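Local coordinates for nicotinate phosphoribosyltransferase (Saccharomyces cerevisiae, PDB 1VLP), which catalyses the ATP-dependent synthesis of nicotinate ribonucleotide from nicotinate and phosphoribosyl diphosphate, the first step from nicotinic acid to NAD, at residues N63-Q68 and S152-K157; P16-L21 and S70-L75; T282-T287 and A400-D405; E245-V250 and H259-A264. One frame throughout, in Å; residues are numbered along the deposited sequence.

Interaction 1: N63-Q68 and S152-K157; sequences NWLKEQ and SEAYFK
W64 and L65 of helix 59-71 meet A154 of helix 144-159 in a helix-helix packing of the N-terminal part of the enzyme. The two short segments run in nearly opposite directions, at 149° between their N-to-C directions, and their axes approach to 10.1 Å. A154 sits at the middle: its CB lies 3.7 Å from W64 CE3 and also 3.7 Å from L65 CG, so one methyl fills the angle between an indole and a branched chain. Both methyls of L65 take part, CD2 reaching A154 CB at 3.7 Å with CD1 a little farther off.

The indole of W64 is enclosed from two sides. Its CB already points toward the partner helix, and CG stands anti to the backbone N (chi1 -176°). K157 lays its aliphatic chain across one face at about a right angle, with CD 4.0 Å above the ring plane of W64 and offset toward the rim. On the opposite face Q68 CG stands 3.4 Å above the plane, over the ring centre of W64. E153 comes in near the far end of the ring, its CG 4.1 Å from W64 CH2, with the carboxylate plane turned only 26° from that of the ring. The polar end of E153 is engaged elsewhere, OE1 accepting from L197 N, while the amide of Q68 bonds to E15 and V17.

No polar bond joins the two segments. The association therefore rests on shape and carbon contact, with even the lysine and the glutamate contributing methylenes to the tryptophan surface.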
loop_
_atom_site.group_PDB
_atom_site.type_symbol
_atom_site.label_atom_id
_atom_site.label_comp_id
_atom_site.label_asym_id
_atom_site.label_seq_id
_atom_site.Cartn_x
_atom_site.Cartn_y
_atom_site.Cartn_z
ATOM N N ASN A 63 21.107 1.962 -14.728
ATOM C CA ASN A 63 21.250 0.851 -15.674
ATOM C C ASN A 63 20.653 -0.440 -15.082
ATOM O O ASN A 63 20.039 -1.211 -15.815
ATOM C CB ASN A 63 22.712 0.661 -16.078
ATOM C CG ASN A 63 23.244 1.826 -16.919
ATOM O OD1 ASN A 63 22.479 2.472 -17.617
ATOM N ND2 ASN A 63 24.562 2.086 -16.839
ATOM N N TRP A 64 20.876 -0.693 -13.791
ATOM C CA TRP A 64 20.330 -1.864 -13.131
ATOM C C TRP A 64 18.797 -1.791 -13.129
ATOM O O TRP A 64 18.119 -2.755 -13.394
ATOM C CB TRP A 64 20.890 -1.971 -11.708
ATOM C CG TRP A 64 20.503 -3.169 -10.938
ATOM C CD1 TRP A 64 21.164 -4.354 -10.904
ATOM C CD2 TRP A 64 19.420 -3.280 -10.009
ATOM N NE1 TRP A 64 20.546 -5.218 -10.017
ATOM C CE2 TRP A 64 19.468 -4.580 -9.465
ATOM C CE3 TRP A 64 18.420 -2.406 -9.573
ATOM C CZ2 TRP A 64 18.586 -4.999 -8.504
ATOM C CZ3 TRP A 64 17.540 -2.838 -8.604
ATOM C CH2 TRP A 64 17.623 -4.111 -8.087
ATOM N N LEU A 65 18.273 -0.603 -12.826
ATOM C CA LEU A 65 16.828 -0.406 -12.856
ATOM C C LEU A 65 16.245 -0.692 -14.217
ATOM O O LEU A 65 15.190 -1.312 -14.327
ATOM C CB LEU A 65 16.452 1.010 -12.382
ATOM C CG LEU A 65 16.494 1.160 -10.838
ATOM C CD1 LEU A 65 16.399 2.684 -10.504
ATOM C CD2 LEU A 65 15.435 0.395 -10.153
ATOM N N LYS A 66 16.882 -0.203 -15.264
ATOM C CA LYS A 66 16.378 -0.422 -16.614
ATOM C C LYS A 66 16.241 -1.948 -16.869
ATOM O O LYS A 66 15.212 -2.425 -17.370
ATOM C CB LYS A 66 17.338 0.229 -17.632
ATOM C CG LYS A 66 16.993 0.020 -19.021
ATOM C CD LYS A 66 17.808 0.926 -19.958
ATOM C CE LYS A 66 17.647 0.469 -21.418
ATOM N NZ LYS A 66 16.230 0.399 -21.826
ATOM N N GLU A 67 17.279 -2.688 -16.479
ATOM C CA GLU A 67 17.255 -4.143 -16.590
ATOM C C GLU A 67 16.131 -4.799 -15.776
ATOM O O GLU A 67 15.353 -5.603 -16.290
ATOM C CB GLU A 67 18.636 -4.706 -16.263
ATOM C CG GLU A 67 18.770 -6.185 -16.486
ATOM C CD GLU A 67 20.234 -6.574 -16.520
ATOM O OE1 GLU A 67 20.851 -6.622 -15.441
ATOM O OE2 GLU A 67 20.785 -6.804 -17.619
ATOM N N GLN A 68 16.040 -4.447 -14.500
ATOM C CA GLN A 68 15.062 -4.987 -13.574
ATOM C C GLN A 68 13.608 -4.700 -14.010
ATOM O O GLN A 68 12.734 -5.556 -13.928
ATOM C CB GLN A 68 15.361 -4.512 -12.143
ATOM C CG GLN A 68 16.641 -5.066 -11.561
ATOM C CD GLN A 68 16.604 -6.536 -11.238
ATOM O OE1 GLN A 68 15.587 -7.051 -10.821
ATOM N NE2 GLN A 68 17.725 -7.203 -11.402
ATOM N N SER A 152 13.932 1.514 -4.417
ATOM C CA SER A 152 14.547 1.507 -3.073
ATOM C C SER A 152 15.750 0.563 -3.042
ATOM O O SER A 152 16.836 0.947 -2.596
ATOM C CB SER A 152 13.515 1.087 -2.035
ATOM O OG SER A 152 13.953 1.228 -0.722
ATOM N N GLU A 153 15.551 -0.668 -3.517
ATOM C CA GLU A 153 16.660 -1.630 -3.532
ATOM C C GLU A 153 17.888 -1.119 -4.314
ATOM O O GLU A 153 18.993 -1.218 -3.835
ATOM C CB GLU A 153 16.174 -2.998 -4.004
ATOM C CG GLU A 153 17.298 -4.013 -4.035
ATOM C CD GLU A 153 16.890 -5.443 -3.708
ATOM O OE1 GLU A 153 15.728 -5.732 -3.343
ATOM O OE2 GLU A 153 17.785 -6.300 -3.815
ATOM N N ALA A 154 17.663 -0.532 -5.487
ATOM C CA ALA A 154 18.704 0.095 -6.338
ATOM C C ALA A 154 19.495 1.156 -5.557
ATOM O O ALA A 154 20.717 1.154 -5.550
ATOM C CB ALA A 154 18.083 0.702 -7.579
ATOM N N TYR A 155 18.754 2.033 -4.878
ATOM C CA TYR A 155 19.347 3.159 -4.166
ATOM C C TYR A 155 20.312 2.613 -3.093
ATOM O O TYR A 155 21.468 3.066 -2.991
ATOM C CB TYR A 155 18.256 4.084 -3.546
ATOM C CG TYR A 155 18.860 5.285 -2.892
ATOM C CD1 TYR A 155 19.241 6.425 -3.673
ATOM C CD2 TYR A 155 19.151 5.288 -1.536
ATOM C CE1 TYR A 155 19.861 7.526 -3.098
ATOM C CE2 TYR A 155 19.806 6.385 -0.952
ATOM C CZ TYR A 155 20.156 7.500 -1.753
ATOM O OH TYR A 155 20.804 8.593 -1.154
ATOM N N PHE A 156 19.871 1.609 -2.316
ATOM C CA PHE A 156 20.692 1.063 -1.226
ATOM C C PHE A 156 21.741 0.054 -1.638
ATOM O O PHE A 156 22.586 -0.279 -0.857
ATOM C CB PHE A 156 19.821 0.586 -0.079
ATOM C CG PHE A 156 19.154 1.736 0.607
ATOM C CD1 PHE A 156 19.916 2.610 1.401
ATOM C CD2 PHE A 156 17.823 2.032 0.384
ATOM C CE1 PHE A 156 19.329 3.729 2.019
ATOM C CE2 PHE A 156 17.234 3.123 1.005
ATOM C CZ PHE A 156 17.987 3.963 1.811
ATOM N N LYS A 157 21.640 -0.403 -2.869
ATOM C CA LYS A 157 22.646 -1.278 -3.476
ATOM C C LYS A 157 23.794 -0.508 -4.111
ATOM O O LYS A 157 24.962 -0.929 -4.029
ATOM C CB LYS A 157 21.941 -2.158 -4.535
ATOM C CG LYS A 157 22.644 -3.408 -4.953
ATOM C CD LYS A 157 21.746 -4.214 -5.975
ATOM C CE LYS A 157 22.385 -5.544 -6.347
ATOM N NZ LYS A 157 22.455 -6.491 -5.182
#

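Interaction 2: P16-L21 and S70-L75; sequences PVIKSL and SYLGNL
L75 and L72 receive I18 and L21 where the irregular N-terminal chain leading to helix 26-38 lies against the C-terminal part of helix 59-71 and the residues after it. It is a loop-on-helix-end contact, made mainly by side-chain carbons.

The aliphatic contacts form one cluster. I18 CG2, anti to its backbone N, divides itself between two leucines: it is 4.0 Å from L72 CD2 and 4.0 Å from L75 CD1. L21 closes on L75 from another direction, its CG 3.8 Å from L75 CB and both its methyls near that leucine as well. L75 also packs against backbone. Its CD2 comes to 3.5 Å from I18 O and 3.6 Å from K19 C, so the methyl touches the carbonyl oxygen of I18 and lies against the next peptide, K19 C to S20 N. Farther out, I18 also touches L150 and L72 touches L147, which ties the cluster to helix 144-159.

A second kind of contact is aromatic. P16 crosses Y71 at about a right angle; its CG makes an off-centre CH-pi approach 4.2 Å from the ring centroid of Y71, 30° off the ring normal, while P16 CB is 3.6 Å from Y71 CD2. The hydroxyl of Y71 reaches S14 O, holding the ring to the same N-terminal chain.

The polar groups of the loop find partners other than residues 70-75. S20 OG pairs with E81, and K19 has a salt bridge to E15. K19 NZ also donates to P16 O at 2.9 Å, approaching at a C=O...N angle of 167°.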
loop_
_atom_site.group_PDB
_atom_site.type_symbol
_atom_site.label_atom_id
_atom_site.label_comp_id
_atom_site.label_asym_id
_atom_site.label_seq_id
_atom_site.Cartn_x
_atom_site.Cartn_y
_atom_site.Cartn_z
ATOM N N PRO A 16 17.076 -11.384 -11.542
ATOM C CA PRO A 16 15.835 -10.631 -11.257
ATOM C C PRO A 16 15.482 -10.658 -9.768
ATOM O O PRO A 16 15.526 -11.715 -9.135
ATOM C CB PRO A 16 14.774 -11.409 -12.026
ATOM C CG PRO A 16 15.532 -12.254 -13.015
ATOM C CD PRO A 16 16.833 -12.562 -12.394
ATOM N N VAL A 17 15.158 -9.483 -9.226
ATOM C CA VAL A 17 14.840 -9.349 -7.797
ATOM C C VAL A 17 13.382 -9.737 -7.561
ATOM O O VAL A 17 13.063 -10.413 -6.568
ATOM C CB VAL A 17 15.224 -7.932 -7.264
ATOM C CG1 VAL A 17 14.577 -7.659 -5.901
ATOM C CG2 VAL A 17 16.745 -7.824 -7.203
ATOM N N ILE A 18 12.518 -9.331 -8.484
ATOM C CA ILE A 18 11.073 -9.530 -8.377
ATOM C C ILE A 18 10.779 -10.842 -9.121
ATOM O O ILE A 18 10.756 -10.890 -10.372
ATOM C CB ILE A 18 10.301 -8.390 -8.987
ATOM C CG1 ILE A 18 10.701 -7.016 -8.376
ATOM C CG2 ILE A 18 8.787 -8.646 -8.883
ATOM C CD1 ILE A 18 10.372 -6.853 -6.891
ATOM N N LYS A 19 10.636 -11.912 -8.347
ATOM C CA LYS A 19 10.564 -13.269 -8.889
ATOM C C LYS A 19 9.111 -13.747 -9.074
ATOM O O LYS A 19 8.877 -14.830 -9.626
ATOM C CB LYS A 19 11.348 -14.191 -7.982
ATOM C CG LYS A 19 12.815 -13.827 -7.910
ATOM C CD LYS A 19 13.570 -14.860 -7.143
ATOM C CE LYS A 19 15.045 -14.461 -6.944
ATOM N NZ LYS A 19 15.809 -14.437 -8.224
ATOM N N SER A 20 8.146 -12.918 -8.659
ATOM C CA SER A 20 6.736 -13.353 -8.698
ATOM C C SER A 20 5.819 -12.149 -8.783
ATOM O O SER A 20 6.108 -11.098 -8.215
ATOM C CB SER A 20 6.421 -14.201 -7.438
ATOM O OG SER A 20 5.022 -14.508 -7.340
ATOM N N LEU A 21 4.708 -12.309 -9.487
ATOM C CA LEU A 21 3.655 -11.301 -9.436
ATOM C C LEU A 21 2.952 -11.243 -8.064
ATOM O O LEU A 21 2.217 -10.297 -7.782
ATOM C CB LEU A 21 2.689 -11.566 -10.555
ATOM C CG LEU A 21 3.296 -11.272 -11.959
ATOM C CD1 LEU A 21 2.521 -11.898 -13.003
ATOM C CD2 LEU A 21 3.376 -9.797 -12.207
ATOM N N SER A 70 12.679 -4.304 -17.078
ATOM C CA SER A 70 12.378 -5.143 -18.238
ATOM C C SER A 70 11.966 -6.560 -17.818
ATOM O O SER A 70 11.126 -7.198 -18.447
ATOM C CB SER A 70 13.546 -5.170 -19.217
ATOM O OG SER A 70 14.635 -5.963 -18.746
ATOM N N TYR A 71 12.602 -7.079 -16.754
ATOM C CA TYR A 71 12.318 -8.416 -16.265
ATOM C C TYR A 71 10.879 -8.593 -15.797
ATOM O O TYR A 71 10.333 -9.692 -15.781
ATOM C CB TYR A 71 13.229 -8.740 -15.090
ATOM C CG TYR A 71 14.707 -8.859 -15.383
ATOM C CD1 TYR A 71 15.218 -9.117 -16.695
ATOM C CD2 TYR A 71 15.606 -8.783 -14.342
ATOM C CE1 TYR A 71 16.593 -9.282 -16.923
ATOM C CE2 TYR A 71 16.976 -8.927 -14.569
ATOM C CZ TYR A 71 17.468 -9.191 -15.832
ATOM O OH TYR A 71 18.822 -9.312 -16.018
ATOM N N LEU A 72 10.245 -7.512 -15.413
ATOM C CA LEU A 72 8.812 -7.596 -15.052
ATOM C C LEU A 72 7.983 -8.155 -16.189
ATOM O O LEU A 72 6.957 -8.799 -15.974
ATOM C CB LEU A 72 8.277 -6.215 -14.668
ATOM C CG LEU A 72 8.970 -5.586 -13.465
ATOM C CD1 LEU A 72 8.392 -4.196 -13.202
ATOM C CD2 LEU A 72 8.910 -6.454 -12.167
ATOM N N GLY A 73 8.405 -7.876 -17.416
ATOM C CA GLY A 73 7.736 -8.435 -18.572
ATOM C C GLY A 73 7.844 -9.959 -18.755
ATOM O O GLY A 73 7.152 -10.535 -19.596
ATOM N N ASN A 74 8.716 -10.596 -17.991
ATOM C CA ASN A 74 8.936 -12.058 -18.030
ATOM C C ASN A 74 8.111 -12.836 -17.014
ATOM O O ASN A 74 8.008 -14.049 -17.096
ATOM C CB ASN A 74 10.409 -12.354 -17.742
ATOM C CG ASN A 74 11.365 -11.803 -18.815
ATOM O OD1 ASN A 74 10.975 -11.580 -19.968
ATOM N ND2 ASN A 74 12.621 -11.650 -18.451
ATOM N N LEU A 75 7.470 -12.136 -16.103
ATOM C CA LEU A 75 6.731 -12.781 -15.044
ATOM C C LEU A 75 5.413 -13.347 -15.550
ATOM O O LEU A 75 4.733 -12.725 -16.357
ATOM C CB LEU A 75 6.450 -11.781 -13.929
ATOM C CG LEU A 75 7.634 -11.211 -13.157
ATOM C CD1 LEU A 75 7.238 -10.090 -12.328
ATOM C CD2 LEU A 75 8.299 -12.344 -12.317
#

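Interaction 3: T282-T287 and A400-D405; sequences TDTFGT and AIKISD
D405 grips T287 with both carboxylate oxygens. T287 N donates to D405 OD1 at 2.8 Å with an N-H...O angle of 172°, meeting the syn lone pair, and T287 OG1 donates to D405 OD2 at 2.6 Å, also on the syn side. T284 O takes two donors: I403 N at 2.7 Å, nearly in line with the carbonyl (166°), and S404 N at 3.3 Å, standing well above the carbonyl plane (65° out of it). F285 presents its ring edge to I401 O, 3.3 Å from CE1, while I403 CD1 packs by F285 CD1.

A type I beta turn from D283 to G286 carries T284 and F285, and T287 follows it directly; G286, with its positive phi, is the N-cap of helix 287-291. The turn follows strand 279-281 of the parallel sheet, in the TIM-barrel-like region. An alanine at D405 would probably leave T287 N and OG1 without their carboxylate acceptor and the start of that helix less firmly held.

Farther out, a water donates to D283 OD2 at 2.6 Å and accepts from K402 NZ. S309 OG bonds both D283 OD2 and D405 N. T284 OG1 meets ND1 of H244, by similarity the autophosphorylated histidine, unmodified here; the D283 side chain lies about 7 Å from that of R306, probably a nicotinate-binding residue.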
loop_
_atom_site.group_PDB
_atom_site.type_symbol
_atom_site.label_atom_id
_atom_site.label_comp_id
_atom_site.label_asym_id
_atom_site.label_seq_id
_atom_site.Cartn_x
_atom_site.Cartn_y
_atom_site.Cartn_z
ATOM N N THR A 282 -11.692 6.092 4.384
ATOM C CA THR A 282 -12.646 7.196 4.476
ATOM C C THR A 282 -12.135 8.578 4.090
ATOM O O THR A 282 -12.948 9.497 3.898
ATOM C CB THR A 282 -13.222 7.284 5.919
ATOM O OG1 THR A 282 -12.203 7.717 6.804
ATOM C CG2 THR A 282 -13.696 5.909 6.424
ATOM N N ASP A 283 -10.802 8.757 4.044
ATOM C CA ASP A 283 -10.193 10.102 4.003
ATOM C C ASP A 283 -9.860 10.660 2.606
ATOM O O ASP A 283 -9.451 11.815 2.481
ATOM C CB ASP A 283 -8.922 10.155 4.842
ATOM C CG ASP A 283 -7.799 9.260 4.297
ATOM O OD1 ASP A 283 -8.069 8.068 4.034
ATOM O OD2 ASP A 283 -6.643 9.729 4.164
ATOM N N THR A 284 -10.108 9.869 1.574
ATOM C CA THR A 284 -9.659 10.238 0.211
ATOM C C THR A 284 -10.145 11.648 -0.183
ATOM O O THR A 284 -9.351 12.485 -0.705
ATOM C CB THR A 284 -10.118 9.215 -0.794
ATOM O OG1 THR A 284 -9.763 7.908 -0.317
ATOM C CG2 THR A 284 -9.455 9.487 -2.196
ATOM N N PHE A 285 -11.434 11.896 0.013
ATOM C CA PHE A 285 -12.055 13.212 -0.220
ATOM C C PHE A 285 -12.542 13.807 1.107
ATOM O O PHE A 285 -13.491 14.555 1.128
ATOM C CB PHE A 285 -13.194 13.136 -1.235
ATOM C CG PHE A 285 -12.743 12.634 -2.562
ATOM C CD1 PHE A 285 -11.534 13.092 -3.097
ATOM C CD2 PHE A 285 -13.453 11.664 -3.236
ATOM C CE1 PHE A 285 -11.043 12.574 -4.293
ATOM C CE2 PHE A 285 -12.989 11.163 -4.439
ATOM C CZ PHE A 285 -11.777 11.612 -4.955
ATOM N N GLY A 286 -11.867 13.411 2.170
ATOM C CA GLY A 286 -12.144 13.855 3.528
ATOM C C GLY A 286 -13.159 12.936 4.178
ATOM O O GLY A 286 -14.122 12.529 3.565
ATOM N N THR A 287 -12.889 12.554 5.408
ATOM C CA THR A 287 -13.786 11.644 6.117
ATOM C C THR A 287 -15.256 12.119 6.267
ATOM O O THR A 287 -16.182 11.310 6.162
ATOM C CB THR A 287 -13.132 11.238 7.437
ATOM O OG1 THR A 287 -11.963 10.467 7.143
ATOM C CG2 THR A 287 -14.094 10.412 8.268
ATOM N N ALA A 400 -6.503 13.269 -11.370
ATOM C CA ALA A 400 -6.815 12.440 -10.206
ATOM C C ALA A 400 -6.284 13.193 -8.984
ATOM O O ALA A 400 -5.154 13.687 -9.016
ATOM C CB ALA A 400 -6.168 11.088 -10.307
ATOM N N ILE A 401 -7.085 13.282 -7.920
ATOM C CA ILE A 401 -6.684 14.061 -6.723
ATOM C C ILE A 401 -7.055 13.363 -5.441
ATOM O O ILE A 401 -7.913 12.491 -5.434
ATOM C CB ILE A 401 -7.340 15.465 -6.680
ATOM C CG1 ILE A 401 -8.893 15.372 -6.586
ATOM C CG2 ILE A 401 -6.913 16.273 -7.885
ATOM C CD1 ILE A 401 -9.548 16.478 -5.889
ATOM N N LYS A 402 -6.395 13.790 -4.358
ATOM C CA LYS A 402 -6.675 13.320 -3.024
ATOM C C LYS A 402 -6.707 14.519 -2.083
ATOM O O LYS A 402 -5.797 15.387 -2.109
ATOM C CB LYS A 402 -5.620 12.330 -2.547
ATOM C CG LYS A 402 -5.935 11.813 -1.170
ATOM C CD LYS A 402 -5.161 10.575 -0.829
ATOM C CE LYS A 402 -3.725 10.851 -0.729
ATOM N NZ LYS A 402 -3.126 9.839 0.183
ATOM N N ILE A 403 -7.728 14.568 -1.239
ATOM C CA ILE A 403 -7.871 15.667 -0.303
ATOM C C ILE A 403 -7.182 15.270 0.999
ATOM O O ILE A 403 -6.361 16.033 1.522
ATOM C CB ILE A 403 -9.349 16.073 -0.092
ATOM C CG1 ILE A 403 -9.891 16.718 -1.374
ATOM C CG2 ILE A 403 -9.476 17.040 1.085
ATOM C CD1 ILE A 403 -11.347 16.853 -1.408
ATOM N N SER A 404 -7.477 14.058 1.487
ATOM C CA SER A 404 -6.997 13.528 2.781
ATOM C C SER A 404 -7.689 14.265 3.924
ATOM O O SER A 404 -8.481 15.151 3.700
ATOM C CB SER A 404 -5.469 13.596 2.972
ATOM O OG SER A 404 -5.076 14.790 3.606
ATOM N N ASP A 405 -7.403 13.831 5.156
ATOM C CA ASP A 405 -7.920 14.467 6.382
ATOM C C ASP A 405 -6.930 15.505 6.959
ATOM O O ASP A 405 -7.265 16.220 7.901
ATOM C CB ASP A 405 -8.232 13.389 7.432
ATOM C CG ASP A 405 -9.630 12.758 7.260
ATOM O OD1 ASP A 405 -10.459 13.308 6.532
ATOM O OD2 ASP A 405 -9.880 11.725 7.919
HETATM O O HOH W 1 -4.262 9.703 3.089
#

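Interaction 4: E245-V250 and H259-A264; sequences EWVMGV and HANKNA
V247 and V250 press against A260 and A264 where helix 244-254 crosses the start of helix 260-272, the segment directions 114° apart. V247 CG2, anti to its backbone N, is at the centre: it lies 3.8 Å from A260 CB and 3.8 Å from A264 CB, and 3.4 Å from A260 O. Beside it, V250 CG2 nears A264 CB, and V250 CG1 reaches N263 CB at 3.9 Å. The small alanines probably let the backbones come close, V247 CA and A264 CA being 5.4 Å apart.

At the border stands W246. Its indole has V250 CG2 4.1 Å above one face, over the ring centre. The pyrrole edge meets A264: W246 NE1 donates to A264 O at 3.1 Å with an N-H...O angle of 169°, the oxygen lying close to the ring plane though the donor is tilted from the carbonyl plane. W268 meets this indole edge-to-face, and M31, A34 and V35 of helix 26-38 also pack on it.

A phenylalanine in place of W246 would probably cost A264 O its indole donor and open a gap beside A264 CB. The contact thus combines a tight valine-alanine interface with one directional bond, which helps to fix the rotation of a buried indole whose side chain is about 8 Å from that of Y27, a probable nicotinate-binding residue.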
loop_
_atom_site.group_PDB
_atom_site.type_symbol
_atom_site.label_atom_id
_atom_site.label_comp_id
_atom_site.label_asym_id
_atom_site.label_seq_id
_atom_site.Cartn_x
_atom_site.Cartn_y
_atom_site.Cartn_z
ATOM N N GLU A 245 -6.556 4.776 -4.634
ATOM C CA GLU A 245 -6.630 4.881 -6.092
ATOM C C GLU A 245 -7.988 4.422 -6.632
ATOM O O GLU A 245 -8.471 4.935 -7.639
ATOM C CB GLU A 245 -5.431 4.194 -6.752
ATOM C CG GLU A 245 -5.366 2.770 -6.727
ATOM C CD GLU A 245 -4.176 2.208 -7.603
ATOM O OE1 GLU A 245 -4.185 2.486 -8.825
ATOM O OE2 GLU A 245 -3.370 1.446 -7.079
ATOM N N TRP A 246 -8.685 3.564 -5.875
ATOM C CA TRP A 246 -10.035 3.148 -6.222
ATOM C C TRP A 246 -10.995 4.288 -6.270
ATOM O O TRP A 246 -11.543 4.564 -7.335
ATOM C CB TRP A 246 -10.524 2.024 -5.290
ATOM C CG TRP A 246 -11.848 1.491 -5.674
ATOM C CD1 TRP A 246 -12.980 1.522 -4.909
ATOM C CD2 TRP A 246 -12.207 0.813 -6.889
ATOM N NE1 TRP A 246 -14.001 0.934 -5.574
ATOM C CE2 TRP A 246 -13.575 0.484 -6.784
ATOM C CE3 TRP A 246 -11.510 0.453 -8.063
ATOM C CZ2 TRP A 246 -14.273 -0.179 -7.808
ATOM C CZ3 TRP A 246 -12.198 -0.202 -9.069
ATOM C CH2 TRP A 246 -13.548 -0.512 -8.941
ATOM N N VAL A 247 -11.259 4.979 -5.157
ATOM C CA VAL A 247 -12.252 6.078 -5.264
ATOM C C VAL A 247 -11.752 7.248 -6.120
ATOM O O VAL A 247 -12.559 7.911 -6.733
ATOM C CB VAL A 247 -12.865 6.586 -3.906
ATOM C CG1 VAL A 247 -11.879 7.327 -3.091
ATOM C CG2 VAL A 247 -14.146 7.473 -4.183
HETATM N N MSE A 248 -10.447 7.500 -6.113
HETATM C CA MSE A 248 -9.816 8.552 -6.999
HETATM C C MSE A 248 -10.140 8.241 -8.435
HETATM O O MSE A 248 -10.610 9.119 -9.159
HETATM C CB MSE A 248 -8.315 8.620 -6.773
HETATM C CG MSE A 248 -7.864 9.089 -5.406
HETATM SE SE MSE A 248 -5.941 8.930 -5.220
HETATM C CE MSE A 248 -5.372 10.228 -6.557
ATOM N N GLY A 249 -9.954 6.981 -8.878
ATOM C CA GLY A 249 -10.296 6.616 -10.255
ATOM C C GLY A 249 -11.776 6.706 -10.555
ATOM O O GLY A 249 -12.195 7.244 -11.565
ATOM N N VAL A 250 -12.619 6.181 -9.652
ATOM C CA VAL A 250 -14.070 6.290 -9.784
ATOM C C VAL A 250 -14.543 7.729 -9.961
ATOM O O VAL A 250 -15.343 8.024 -10.851
ATOM C CB VAL A 250 -14.846 5.574 -8.596
ATOM C CG1 VAL A 250 -16.305 5.872 -8.627
ATOM C CG2 VAL A 250 -14.590 4.052 -8.653
ATOM N N HIS A 259 -20.819 12.002 -5.842
ATOM C CA HIS A 259 -21.291 10.645 -5.598
ATOM C C HIS A 259 -20.217 9.574 -5.603
ATOM O O HIS A 259 -20.540 8.399 -5.577
ATOM C CB HIS A 259 -22.375 10.287 -6.608
ATOM C CG HIS A 259 -23.486 11.283 -6.661
ATOM N ND1 HIS A 259 -23.719 12.078 -7.762
ATOM C CD2 HIS A 259 -24.422 11.623 -5.743
ATOM C CE1 HIS A 259 -24.768 12.851 -7.526
ATOM N NE2 HIS A 259 -25.209 12.598 -6.307
ATOM N N ALA A 260 -18.945 9.973 -5.629
ATOM C CA ALA A 260 -17.831 9.031 -5.817
ATOM C C ALA A 260 -17.662 8.045 -4.643
ATOM O O ALA A 260 -17.445 6.863 -4.879
ATOM C CB ALA A 260 -16.552 9.782 -6.032
ATOM N N ASN A 261 -17.793 8.503 -3.396
ATOM C CA ASN A 261 -17.628 7.579 -2.264
ATOM C C ASN A 261 -18.665 6.448 -2.313
ATOM O O ASN A 261 -18.316 5.280 -2.234
ATOM C CB ASN A 261 -17.584 8.307 -0.932
ATOM C CG ASN A 261 -16.172 8.742 -0.549
ATOM O OD1 ASN A 261 -15.236 7.949 -0.622
ATOM N ND2 ASN A 261 -16.032 9.981 -0.099
ATOM N N LYS A 262 -19.916 6.801 -2.540
ATOM C CA LYS A 262 -20.994 5.809 -2.629
ATOM C C LYS A 262 -20.817 4.930 -3.861
ATOM O O LYS A 262 -20.953 3.718 -3.794
ATOM C CB LYS A 262 -22.342 6.524 -2.660
ATOM C CG LYS A 262 -23.530 5.561 -2.764
ATOM C CD LYS A 262 -24.810 6.123 -2.179
ATOM C CE LYS A 262 -25.906 5.043 -2.129
ATOM N NZ LYS A 262 -25.995 4.309 -3.456
ATOM N N ASN A 263 -20.474 5.531 -5.005
ATOM C CA ASN A 263 -20.298 4.752 -6.230
ATOM C C ASN A 263 -19.162 3.765 -6.091
ATOM O O ASN A 263 -19.279 2.615 -6.533
ATOM C CB ASN A 263 -20.055 5.654 -7.423
ATOM C CG ASN A 263 -21.321 6.343 -7.887
ATOM O OD1 ASN A 263 -22.419 5.870 -7.626
ATOM N ND2 ASN A 263 -21.173 7.475 -8.580
ATOM N N ALA A 264 -18.070 4.193 -5.448
ATOM C CA ALA A 264 -16.940 3.330 -5.219
ATOM C C ALA A 264 -17.311 2.169 -4.296
ATOM O O ALA A 264 -16.876 1.063 -4.559
ATOM C CB ALA A 264 -15.729 4.081 -4.637
#

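In the fold
The four contacts form two pairs. Interactions 1 and 2 share helix 59-71, their centres 13 Å apart, and their segments alternate along the chain; V17 joins them, its N probably bonded to Q68 OE1 and its CG2 packed on W64. Interactions 4 and 3 follow in series within the TIM-barrel-like region, their centres 10 Å apart. There T284 and F285, after strand 279-281 of the parallel sheet, pack on V247, and T284 also packs on M248. Centres of interactions 1 and 3 are about 32 Å apart, on opposite sides of the chain's centre. The first pair joins the N-terminal loop to helices 59-71 and 144-159, while the second borders the probable nicotinate site.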